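Local structure of isoform A of Peptidoglycan-recognition protein LB (Drosophila melanogaster, 7NSZ) at residues A[20-26]-A[62-67]; A[38-42]-A[106-112]; A[41-47]-A[113-119]; A[78-82]-A[99-103]. The protein hydrolyses, as a zinc-dependent amidase, the bond between N-acetylmuramoyl residues and L-amino acids in bacterial peptidoglycan, serving innate immunity by degrading it. The protein carries 1 engineered substitution. All blocks are in the same frame, centred on the assembly; numbering follows the deposited sequence.

Interaction 1: residues A[20-26]-A[62-67]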
# COMPACT_ATOMS: atom_id res chain seq x y z
N ARG A 20 12.51 7.02 0.11
CA ARG A 20 13.23 5.76 0.36
C ARG A 20 14.50 5.99 1.21
O ARG A 20 14.75 5.27 2.20
CB ARG A 20 13.60 5.12 -0.98
CG ARG A 20 12.41 4.59 -1.77
CD ARG A 20 12.88 4.01 -3.08
NE ARG A 20 13.71 2.82 -2.89
CZ ARG A 20 13.24 1.60 -2.90
NH1 ARG A 20 11.94 1.37 -3.04
NH2 ARG A 20 14.04 0.56 -2.77
N SER A 21 15.27 7.05 0.89
CA SER A 21 16.52 7.34 1.66
C SER A 21 16.16 7.71 3.10
O SER A 21 16.89 7.33 4.04
CB SER A 21 17.35 8.39 0.99
OG SER A 21 16.61 9.57 0.82
N ASP A 22 15.02 8.34 3.29
CA ASP A 22 14.54 8.73 4.63
C ASP A 22 14.41 7.52 5.53
O ASP A 22 14.62 7.70 6.74
CB ASP A 22 13.22 9.52 4.59
CG ASP A 22 13.30 10.94 4.05
OD1 ASP A 22 14.45 11.54 4.08
OD2 ASP A 22 12.24 11.49 3.69
N TRP A 23 14.03 6.34 5.04
CA TRP A 23 13.89 5.14 5.90
C TRP A 23 15.06 4.19 5.72
O TRP A 23 15.00 3.11 6.22
CB TRP A 23 12.50 4.48 5.75
CG TRP A 23 12.04 4.05 4.38
CD1 TRP A 23 11.25 4.77 3.53
CD2 TRP A 23 12.21 2.75 3.80
NE1 TRP A 23 10.92 4.00 2.44
CE2 TRP A 23 11.53 2.79 2.55
CE3 TRP A 23 12.89 1.58 4.17
CZ2 TRP A 23 11.46 1.67 1.72
CZ3 TRP A 23 12.85 0.51 3.31
CH2 TRP A 23 12.11 0.55 2.13
N GLY A 24 16.07 4.59 4.95
CA GLY A 24 17.30 3.79 4.81
C GLY A 24 17.12 2.58 3.92
O GLY A 24 17.76 1.53 4.18
N ALA A 25 16.31 2.70 2.87
CA ALA A 25 16.01 1.59 1.95
C ALA A 25 17.30 1.15 1.26
O ALA A 25 18.10 2.01 0.91
CB ALA A 25 15.02 2.05 0.92
N ARG A 26 17.39 -0.12 0.97
CA ARG A 26 18.35 -0.67 0.00
C ARG A 26 17.87 -0.28 -1.39
O ARG A 26 16.61 -0.12 -1.56
CB ARG A 26 18.34 -2.19 0.18
CG ARG A 26 19.28 -3.06 -0.66
CD ARG A 26 19.19 -4.54 -0.29
NE ARG A 26 19.41 -4.67 1.13
CZ ARG A 26 18.53 -4.98 2.09
NH1 ARG A 26 17.29 -5.34 1.86
NH2 ARG A 26 18.93 -4.93 3.35
N MET A 62 9.54 -0.72 7.66
CA MET A 62 9.73 -0.65 6.21
C MET A 62 10.98 -1.46 5.83
O MET A 62 10.92 -2.26 4.88
CB MET A 62 9.88 0.79 5.73
CG MET A 62 8.58 1.60 5.80
SD MET A 62 7.29 1.00 4.69
CE MET A 62 8.01 1.29 3.09
N ARG A 63 12.09 -1.31 6.56
CA ARG A 63 13.30 -2.11 6.26
C ARG A 63 13.02 -3.58 6.49
O ARG A 63 13.54 -4.42 5.72
CB ARG A 63 14.49 -1.63 7.09
CG ARG A 63 14.94 -0.24 6.69
CD ARG A 63 16.27 0.20 7.31
NE ARG A 63 16.26 0.14 8.77
CZ ARG A 63 15.96 1.18 9.53
NH1 ARG A 63 15.50 2.30 9.01
NH2 ARG A 63 16.03 1.08 10.85
N ASP A 64 12.31 -3.93 7.53
CA ASP A 64 11.99 -5.35 7.76
C ASP A 64 11.20 -5.94 6.58
O ASP A 64 11.45 -7.12 6.16
CB ASP A 64 11.28 -5.49 9.10
CG ASP A 64 12.17 -5.30 10.32
OD1 ASP A 64 13.40 -5.26 10.16
OD2 ASP A 64 11.60 -5.15 11.41
N MET A 65 10.19 -5.26 6.08
CA MET A 65 9.44 -5.75 4.90
C MET A 65 10.35 -5.80 3.69
O MET A 65 10.29 -6.82 2.95
CB MET A 65 8.23 -4.86 4.61
CG MET A 65 7.16 -4.95 5.70
SD MET A 65 5.62 -4.08 5.29
CE MET A 65 6.16 -2.40 5.51
N GLN A 66 11.13 -4.76 3.47
CA GLN A 66 12.04 -4.80 2.31
C GLN A 66 13.00 -6.00 2.41
O GLN A 66 13.24 -6.63 1.37
CB GLN A 66 12.82 -3.51 2.17
CG GLN A 66 13.58 -3.47 0.87
CD GLN A 66 14.51 -2.30 0.72
OE1 GLN A 66 15.19 -1.93 1.68
NE2 GLN A 66 14.55 -1.75 -0.48
N ASP A 67 13.51 -6.25 3.60
CA ASP A 67 14.47 -7.36 3.84
C ASP A 67 13.79 -8.70 3.57
O ASP A 67 14.33 -9.59 2.87
CB ASP A 67 15.05 -7.34 5.25
CG ASP A 67 16.02 -6.20 5.51
OD1 ASP A 67 16.41 -5.49 4.56
OD2 ASP A 67 16.41 -6.10 6.74
O HOH W 1 18.90 -5.06 6.34
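Q66, on helix 55-72, pairs its side-chain amide with the backbone N and O of R26 in loop 20-26: R26 N donates to Q66 OE1 (2.9 Å) and Q66 NE2 donates to R26 O (2.8 Å). A primary amide suits this place, offering donor and acceptor side by side. R26 O also accepts from R20 NH2 at 2.9 Å, while R20 NH1 forms a salt bridge with D77, which takes a hydrogen bond from Q66 NE2. One turn away, R63 NH1 satisfies W23 O at 2.9 Å. The R26 guanidinium forms a salt bridge with D67, with NH1 2.8 Å and NH2 2.9 Å from OD1, and water 1 donates to D67 OD2 (2.7 Å). Beside these polar groups, the six-membered ring of W23 lies over M62 CB, 3.7 Å from the centroid in a CH-pi contact; W23 NE1 donates to T92 O. Helix side chains thus satisfy loop backbone groups at W23 and R26, and the salt bridge adds a charged tie.

Interaction 2: residues A[38-42]-A[106-112]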
# COMPACT_ATOMS: atom_id res chain seq x y z
N ALA A 38 -2.78 5.24 -12.70
CA ALA A 38 -3.18 3.89 -12.26
C ALA A 38 -4.69 3.82 -12.12
O ALA A 38 -5.28 4.65 -11.45
CB ALA A 38 -2.56 3.58 -10.93
N PRO A 39 -5.35 2.81 -12.71
CA PRO A 39 -6.79 2.70 -12.58
C PRO A 39 -7.24 2.03 -11.29
O PRO A 39 -8.42 2.09 -11.04
CB PRO A 39 -7.17 1.87 -13.82
CG PRO A 39 -5.97 1.05 -14.10
CD PRO A 39 -4.80 1.97 -13.79
N TYR A 40 -6.32 1.42 -10.51
CA TYR A 40 -6.66 0.75 -9.24
C TYR A 40 -5.76 1.20 -8.11
O TYR A 40 -4.56 1.51 -8.29
CB TYR A 40 -6.52 -0.76 -9.36
CG TYR A 40 -7.47 -1.36 -10.37
CD1 TYR A 40 -7.07 -1.53 -11.68
CD2 TYR A 40 -8.79 -1.64 -10.02
CE1 TYR A 40 -7.94 -2.06 -12.63
CE2 TYR A 40 -9.66 -2.17 -10.96
CZ TYR A 40 -9.24 -2.37 -12.24
OH TYR A 40 -10.17 -2.90 -13.10
N VAL A 41 -6.36 1.18 -6.93
CA VAL A 41 -5.66 1.30 -5.63
C VAL A 41 -5.99 0.04 -4.87
O VAL A 41 -7.19 -0.26 -4.68
CB VAL A 41 -6.06 2.56 -4.86
CG1 VAL A 41 -5.42 2.59 -3.50
CG2 VAL A 41 -5.78 3.82 -5.64
N ILE A 42 -4.97 -0.69 -4.44
CA ILE A 42 -5.16 -1.94 -3.67
C ILE A 42 -4.64 -1.72 -2.28
O ILE A 42 -3.47 -1.35 -2.07
CB ILE A 42 -4.45 -3.15 -4.28
CG1 ILE A 42 -4.59 -3.23 -5.79
CG2 ILE A 42 -4.83 -4.43 -3.59
CD1 ILE A 42 -5.96 -3.37 -6.27
N TYR A 106 -2.65 -7.13 -11.03
CA TYR A 106 -2.81 -5.66 -10.85
C TYR A 106 -1.49 -4.93 -10.67
O TYR A 106 -1.50 -3.72 -10.45
CB TYR A 106 -3.69 -5.40 -9.64
CG TYR A 106 -5.13 -5.78 -9.89
CD1 TYR A 106 -5.58 -7.09 -9.81
CD2 TYR A 106 -6.05 -4.81 -10.24
CE1 TYR A 106 -6.90 -7.42 -10.05
CE2 TYR A 106 -7.36 -5.11 -10.54
CZ TYR A 106 -7.78 -6.42 -10.42
OH TYR A 106 -9.10 -6.73 -10.64
N ASN A 107 -0.36 -5.64 -10.69
CA ASN A 107 0.92 -5.01 -10.31
C ASN A 107 1.33 -3.91 -11.27
O ASN A 107 1.98 -2.94 -10.85
CB ASN A 107 2.01 -6.07 -10.19
CG ASN A 107 1.86 -6.87 -8.93
OD1 ASN A 107 1.60 -6.33 -7.85
ND2 ASN A 107 2.04 -8.18 -9.05
N ASP A 108 0.94 -4.01 -12.54
CA ASP A 108 1.30 -2.99 -13.56
C ASP A 108 0.14 -2.02 -13.78
O ASP A 108 0.16 -1.33 -14.80
CB ASP A 108 1.67 -3.67 -14.88
CG ASP A 108 0.45 -4.37 -15.51
OD1 ASP A 108 -0.62 -4.52 -14.86
OD2 ASP A 108 0.61 -4.85 -16.65
N LYS A 109 -0.81 -1.90 -12.86
CA LYS A 109 -1.97 -0.99 -13.09
C LYS A 109 -2.56 -0.53 -11.76
O LYS A 109 -3.76 -0.18 -11.67
CB LYS A 109 -3.02 -1.72 -13.93
CG LYS A 109 -3.54 -3.00 -13.32
CD LYS A 109 -4.68 -3.69 -14.08
CE LYS A 109 -4.25 -4.23 -15.42
NZ LYS A 109 -3.40 -5.44 -15.32
N SER A 110 -1.75 -0.46 -10.70
CA SER A 110 -2.27 -0.13 -9.36
C SER A 110 -1.23 0.61 -8.54
O SER A 110 -0.01 0.51 -8.83
CB SER A 110 -2.78 -1.34 -8.69
OG SER A 110 -1.71 -2.19 -8.19
N VAL A 111 -1.74 1.26 -7.50
CA VAL A 111 -0.95 1.70 -6.36
C VAL A 111 -1.30 0.73 -5.25
O VAL A 111 -2.45 0.68 -4.80
CB VAL A 111 -1.24 3.16 -5.99
CG1 VAL A 111 -0.40 3.61 -4.83
CG2 VAL A 111 -1.10 4.04 -7.18
N GLY A 112 -0.30 0.01 -4.78
CA GLY A 112 -0.42 -0.90 -3.64
C GLY A 112 0.00 -0.23 -2.35
O GLY A 112 1.19 0.09 -2.22
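Strands 40-42 and 110-112 run parallel, their axes 4.5 Å apart at closest and inclined by 18°, with Y40 beside S110 and I42 beside G112. Hydrogen bonds alternate in the parallel pattern: Y40 N to K109 O (3.2 Å), V111 N to Y40 O (2.9 Å) and I42 N to V111 O (2.9 Å). A type I turn from Y106 to K109 is closed by K109 N to Y106 O at 3.1 Å. The same carbonyl receives S110 OG at 2.7 Å, so a small hydroxyl residue pins the turn to the strand. Within the mixed sheet of the amidase fold, strand 38-45 is flanked on its other edge by strand 149-153. On the face bearing Y40, the edge of the Y106 ring meets the Y40 ring in a T-shaped stack, centroids 4.8 Å apart and planes at 89°; flat rings can meet this way beside the apolar I42, whose CD1 lies 4.2 Å from Y106 CD2. A38 CB lies 4.1 Å from V111 CG2.

Interaction 3: residues A[41-47]-A[113-119]. With ZN (zinc ion), chain B.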
# COMPACT_ATOMS: atom_id res chain seq x y z
N VAL A 41 -6.36 1.18 -6.93
CA VAL A 41 -5.66 1.30 -5.63
C VAL A 41 -5.99 0.04 -4.87
O VAL A 41 -7.19 -0.26 -4.68
CB VAL A 41 -6.06 2.56 -4.86
CG1 VAL A 41 -5.42 2.59 -3.50
CG2 VAL A 41 -5.78 3.82 -5.64
N ILE A 42 -4.97 -0.69 -4.44
CA ILE A 42 -5.16 -1.94 -3.67
C ILE A 42 -4.64 -1.72 -2.28
O ILE A 42 -3.47 -1.35 -2.07
CB ILE A 42 -4.45 -3.15 -4.28
CG1 ILE A 42 -4.59 -3.23 -5.79
CG2 ILE A 42 -4.83 -4.43 -3.59
CD1 ILE A 42 -5.96 -3.37 -6.27
N ILE A 43 -5.47 -1.98 -1.29
CA ILE A 43 -5.12 -1.84 0.14
C ILE A 43 -4.71 -3.16 0.74
O ILE A 43 -5.36 -4.20 0.50
CB ILE A 43 -6.29 -1.23 0.94
CG1 ILE A 43 -6.76 0.09 0.35
CG2 ILE A 43 -5.95 -1.11 2.39
CD1 ILE A 43 -5.71 1.17 0.27
N HIS A 44 -3.65 -3.13 1.51
CA HIS A 44 -3.04 -4.25 2.25
C HIS A 44 -2.86 -3.91 3.70
O HIS A 44 -2.75 -2.71 4.07
CB HIS A 44 -1.65 -4.62 1.63
CG HIS A 44 -1.69 -4.86 0.17
ND1 HIS A 44 -1.80 -6.16 -0.30
CD2 HIS A 44 -1.55 -4.09 -0.92
CE1 HIS A 44 -1.74 -6.17 -1.59
NE2 HIS A 44 -1.60 -4.91 -2.04
N HIS A 45 -2.71 -4.95 4.54
CA HIS A 45 -2.05 -4.83 5.84
C HIS A 45 -0.74 -5.61 5.77
O HIS A 45 -0.54 -6.44 4.87
CB HIS A 45 -2.89 -5.22 7.07
CG HIS A 45 -3.10 -6.69 7.24
ND1 HIS A 45 -3.63 -7.14 8.43
CD2 HIS A 45 -2.97 -7.74 6.43
CE1 HIS A 45 -3.76 -8.44 8.33
NE2 HIS A 45 -3.43 -8.83 7.15
N SER A 46 0.15 -5.34 6.71
CA SER A 46 1.44 -6.07 6.69
C SER A 46 1.33 -7.39 7.45
O SER A 46 2.08 -8.33 7.11
CB SER A 46 2.60 -5.25 7.23
OG SER A 46 2.39 -4.85 8.58
N TYR A 47 0.48 -7.44 8.47
CA TYR A 47 0.31 -8.54 9.48
C TYR A 47 1.51 -8.59 10.43
O TYR A 47 1.34 -8.38 11.62
CB TYR A 47 -0.01 -9.88 8.81
CG TYR A 47 -0.11 -10.99 9.80
CD1 TYR A 47 -1.11 -11.00 10.77
CD2 TYR A 47 0.93 -11.90 9.92
CE1 TYR A 47 -1.12 -11.96 11.77
CE2 TYR A 47 0.93 -12.88 10.91
CZ TYR A 47 -0.09 -12.88 11.85
OH TYR A 47 -0.12 -13.85 12.82
N ILE A 113 -0.91 -0.07 -1.39
CA ILE A 113 -0.65 0.70 -0.16
C ILE A 113 -0.76 -0.25 1.01
O ILE A 113 -1.84 -0.88 1.14
CB ILE A 113 -1.65 1.87 0.00
CG1 ILE A 113 -1.62 2.81 -1.20
CG2 ILE A 113 -1.40 2.62 1.31
CD1 ILE A 113 -2.79 3.84 -1.21
N VAL A 114 0.29 -0.43 1.78
CA VAL A 114 0.24 -1.28 2.99
C VAL A 114 0.09 -0.39 4.21
O VAL A 114 0.86 0.54 4.46
CB VAL A 114 1.45 -2.22 3.08
CG1 VAL A 114 2.78 -1.50 3.24
CG2 VAL A 114 1.26 -3.22 4.21
N LEU A 115 -0.90 -0.70 5.04
CA LEU A 115 -1.05 -0.11 6.37
C LEU A 115 -0.32 -1.03 7.34
O LEU A 115 -0.74 -2.17 7.53
CB LEU A 115 -2.51 0.11 6.76
CG LEU A 115 -3.12 1.40 6.24
CD1 LEU A 115 -3.40 1.40 4.77
CD2 LEU A 115 -4.44 1.71 7.01
N ILE A 116 0.82 -0.61 7.86
CA ILE A 116 1.67 -1.48 8.70
C ILE A 116 0.86 -1.89 9.93
O ILE A 116 0.22 -1.05 10.60
CB ILE A 116 2.99 -0.78 9.07
CG1 ILE A 116 3.81 -0.50 7.81
CG2 ILE A 116 3.80 -1.58 10.08
CD1 ILE A 116 4.89 0.53 7.99
N GLY A 117 0.81 -3.19 10.18
CA GLY A 117 0.12 -3.77 11.35
C GLY A 117 -0.76 -4.91 10.92
O GLY A 117 -0.87 -5.24 9.73
N ASP A 118 -1.37 -5.49 11.95
CA ASP A 118 -2.37 -6.57 11.83
C ASP A 118 -3.75 -5.94 12.04
O ASP A 118 -4.03 -5.57 13.19
CB ASP A 118 -2.08 -7.69 12.83
CG ASP A 118 -3.17 -8.76 12.90
OD1 ASP A 118 -4.01 -8.86 11.99
OD2 ASP A 118 -3.10 -9.58 13.87
N TRP A 119 -4.56 -5.84 11.00
CA TRP A 119 -5.87 -5.14 11.05
C TRP A 119 -7.04 -6.10 10.77
O TRP A 119 -8.07 -5.75 10.22
CB TRP A 119 -5.81 -3.93 10.12
CG TRP A 119 -4.66 -3.00 10.43
CD1 TRP A 119 -3.60 -2.70 9.61
CD2 TRP A 119 -4.35 -2.37 11.68
NE1 TRP A 119 -2.74 -1.87 10.22
CE2 TRP A 119 -3.14 -1.66 11.52
CE3 TRP A 119 -5.01 -2.30 12.92
CZ2 TRP A 119 -2.56 -0.91 12.51
CZ3 TRP A 119 -4.43 -1.57 13.93
CH2 TRP A 119 -3.25 -0.87 13.73
ZN ZN B . -2.05 -7.88 0.84
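Side chains alternate in face along the parallel strands 41-45 and 113-115, paired residues sharing a face. I113 N to I42 O, H44 N to I113 O and L115 N to H44 O, each 2.9 Å, set the register. I43 and L115 point to one face; there I43 CG2 lies 4.3 Å from L115 CD1, and I113, chi1 m and chi2 t, extends CD1 to 3.7 Å from V41 CG1. These branched aliphatics suit a face packed on helix 126-142, which I113 and L115 touch. H44 and V114 occupy the other face. The m rotamer of H44 places ND1 2.1 Å from the zinc, while NE2 is hydrogen-bonded to H102. H45, with chi1 p, turns ND1 back to accept from W119 N at 3.0 Å. Beyond the strands S46, also p, accepts G117 N at OG (2.8 Å), and S46 OG is also hydrogen-bonded to P49 O. Y47 N then donates to G117 O at 2.9 Å. At G117 (phi 132°, psi 178°) a CB would jam against the preceding carbonyl O and, separately, clash with W119 CZ2. H154 and C162 complete the His-His-Cys protein ligands of the zinc, the metal site characteristic of amidase-type peptidoglycan-recognition proteins.

Interaction 4: residues A[78-82]-A[99-103]. Engineered in segment 78-82: F80 (natural residue Tyr).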
# COMPACT_ATOMS: atom_id res chain seq x y z
N ILE A 78 10.88 -4.23 -1.87
CA ILE A 78 9.60 -4.25 -1.14
C ILE A 78 8.45 -4.29 -2.15
O ILE A 78 8.50 -3.60 -3.16
CB ILE A 78 9.47 -3.04 -0.20
CG1 ILE A 78 8.33 -3.28 0.79
CG2 ILE A 78 9.38 -1.72 -0.93
CD1 ILE A 78 8.25 -2.25 1.89
N GLY A 79 7.47 -5.15 -1.93
CA GLY A 79 6.44 -5.35 -2.99
C GLY A 79 5.43 -4.21 -3.14
O GLY A 79 4.78 -4.15 -4.16
N PHE A 80 5.30 -3.36 -2.14
CA PHE A 80 4.26 -2.31 -2.08
C PHE A 80 4.73 -1.02 -2.72
O PHE A 80 5.95 -0.66 -2.69
CB PHE A 80 3.89 -2.08 -0.61
CG PHE A 80 3.44 -3.33 0.08
CD1 PHE A 80 2.24 -3.95 -0.28
CD2 PHE A 80 4.16 -3.88 1.12
CE1 PHE A 80 1.80 -5.11 0.35
CE2 PHE A 80 3.72 -5.01 1.76
CZ PHE A 80 2.55 -5.66 1.35
N SER A 81 3.79 -0.25 -3.18
CA SER A 81 4.06 1.11 -3.73
C SER A 81 4.42 2.07 -2.61
O SER A 81 5.34 2.91 -2.75
CB SER A 81 2.88 1.61 -4.48
OG SER A 81 2.38 0.66 -5.44
N PHE A 82 3.64 1.99 -1.52
CA PHE A 82 3.76 2.91 -0.36
C PHE A 82 3.39 2.17 0.92
O PHE A 82 2.55 1.23 0.86
CB PHE A 82 2.85 4.15 -0.45
CG PHE A 82 3.22 5.05 -1.60
CD1 PHE A 82 2.63 4.91 -2.82
CD2 PHE A 82 4.15 6.05 -1.45
CE1 PHE A 82 3.02 5.67 -3.90
CE2 PHE A 82 4.56 6.82 -2.55
CZ PHE A 82 3.96 6.63 -3.76
N ILE A 99 5.98 -1.06 -11.43
CA ILE A 99 5.30 -2.34 -11.32
C ILE A 99 5.60 -2.92 -9.95
O ILE A 99 6.78 -3.06 -9.56
CB ILE A 99 5.73 -3.30 -12.45
CG1 ILE A 99 5.35 -2.69 -13.82
CG2 ILE A 99 5.09 -4.65 -12.25
CD1 ILE A 99 5.65 -3.56 -15.02
N GLY A 100 4.55 -3.28 -9.22
CA GLY A 100 4.65 -3.80 -7.85
C GLY A 100 4.78 -5.30 -7.79
O GLY A 100 4.87 -5.95 -8.86
N ALA A 101 4.81 -5.84 -6.59
CA ALA A 101 4.76 -7.30 -6.37
C ALA A 101 3.85 -7.55 -5.19
O ALA A 101 4.19 -8.25 -4.24
CB ALA A 101 6.14 -7.87 -6.07
N HIS A 102 2.65 -6.98 -5.27
CA HIS A 102 1.68 -7.04 -4.15
C HIS A 102 0.34 -7.65 -4.57
O HIS A 102 -0.36 -8.05 -3.66
CB HIS A 102 1.52 -5.65 -3.51
CG HIS A 102 0.93 -4.63 -4.42
ND1 HIS A 102 -0.44 -4.44 -4.60
CD2 HIS A 102 1.53 -3.82 -5.32
CE1 HIS A 102 -0.60 -3.58 -5.58
NE2 HIS A 102 0.60 -3.20 -6.09
N ALA A 103 -0.05 -7.59 -5.81
CA ALA A 103 -1.41 -8.03 -6.19
C ALA A 103 -1.34 -8.59 -7.60
O ALA A 103 -1.35 -7.87 -8.56
CB ALA A 103 -2.36 -6.86 -6.13
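H102 sets the edge of its imidazole against G79 O (CD2 to O 3.5 Å), while its CB lies 3.7 Å from F80 CD1. H102 ND1 is hydrogen-bonded to H44, a zinc ligand, so a histidine here joins this loop to the metal site. The one hydrogen bond between the segments runs from A101 N to G79 O, 3.0 Å and nearly linear at 173°. G79 suits its place because a CB would sit 2.7 Å from A101 O; G100 likewise has no room, since a CB would collide with H102 CD2. F80 is an engineered substitution for a tyrosine inferred to be essential for coordinating the zinc-bound water. The phenylalanine ring lacks the tyrosine hydroxyl, and its side chain is about 5 Å from the zinc. S81 OG is hydrogen-bonded to G112 N. The two loops therefore lie beside strand 110-115, where F80 touches V114 and H102 touches S110, while I78 packs against helix 55-72 through M62, M65, Q66 and H69.

Overall arrangement
Interactions 2 and 3 are successive parts of one strand pair, sharing V41 and I42, with centres 14 Å apart; interaction 3 supplies the zinc ligand H44. Interaction 4 is nested in the chain loop they close and docks on both: G112 O lies 2.8 Å from S81 N, and H44 NE2 lies 2.8 Å from H102 ND1. V114 CG1 and F80 CD2, 3.5 Å apart, bring the engineered residue against strand 110-115. Interaction 1 is more peripheral, its M62 side chain about 13 Å from the zinc, yet its helix reaches inward: M65 SD is 4.1 Å from F80 CE2 and 3.8 Å from S46 CB, linking the outer loop to the surroundings of the active site.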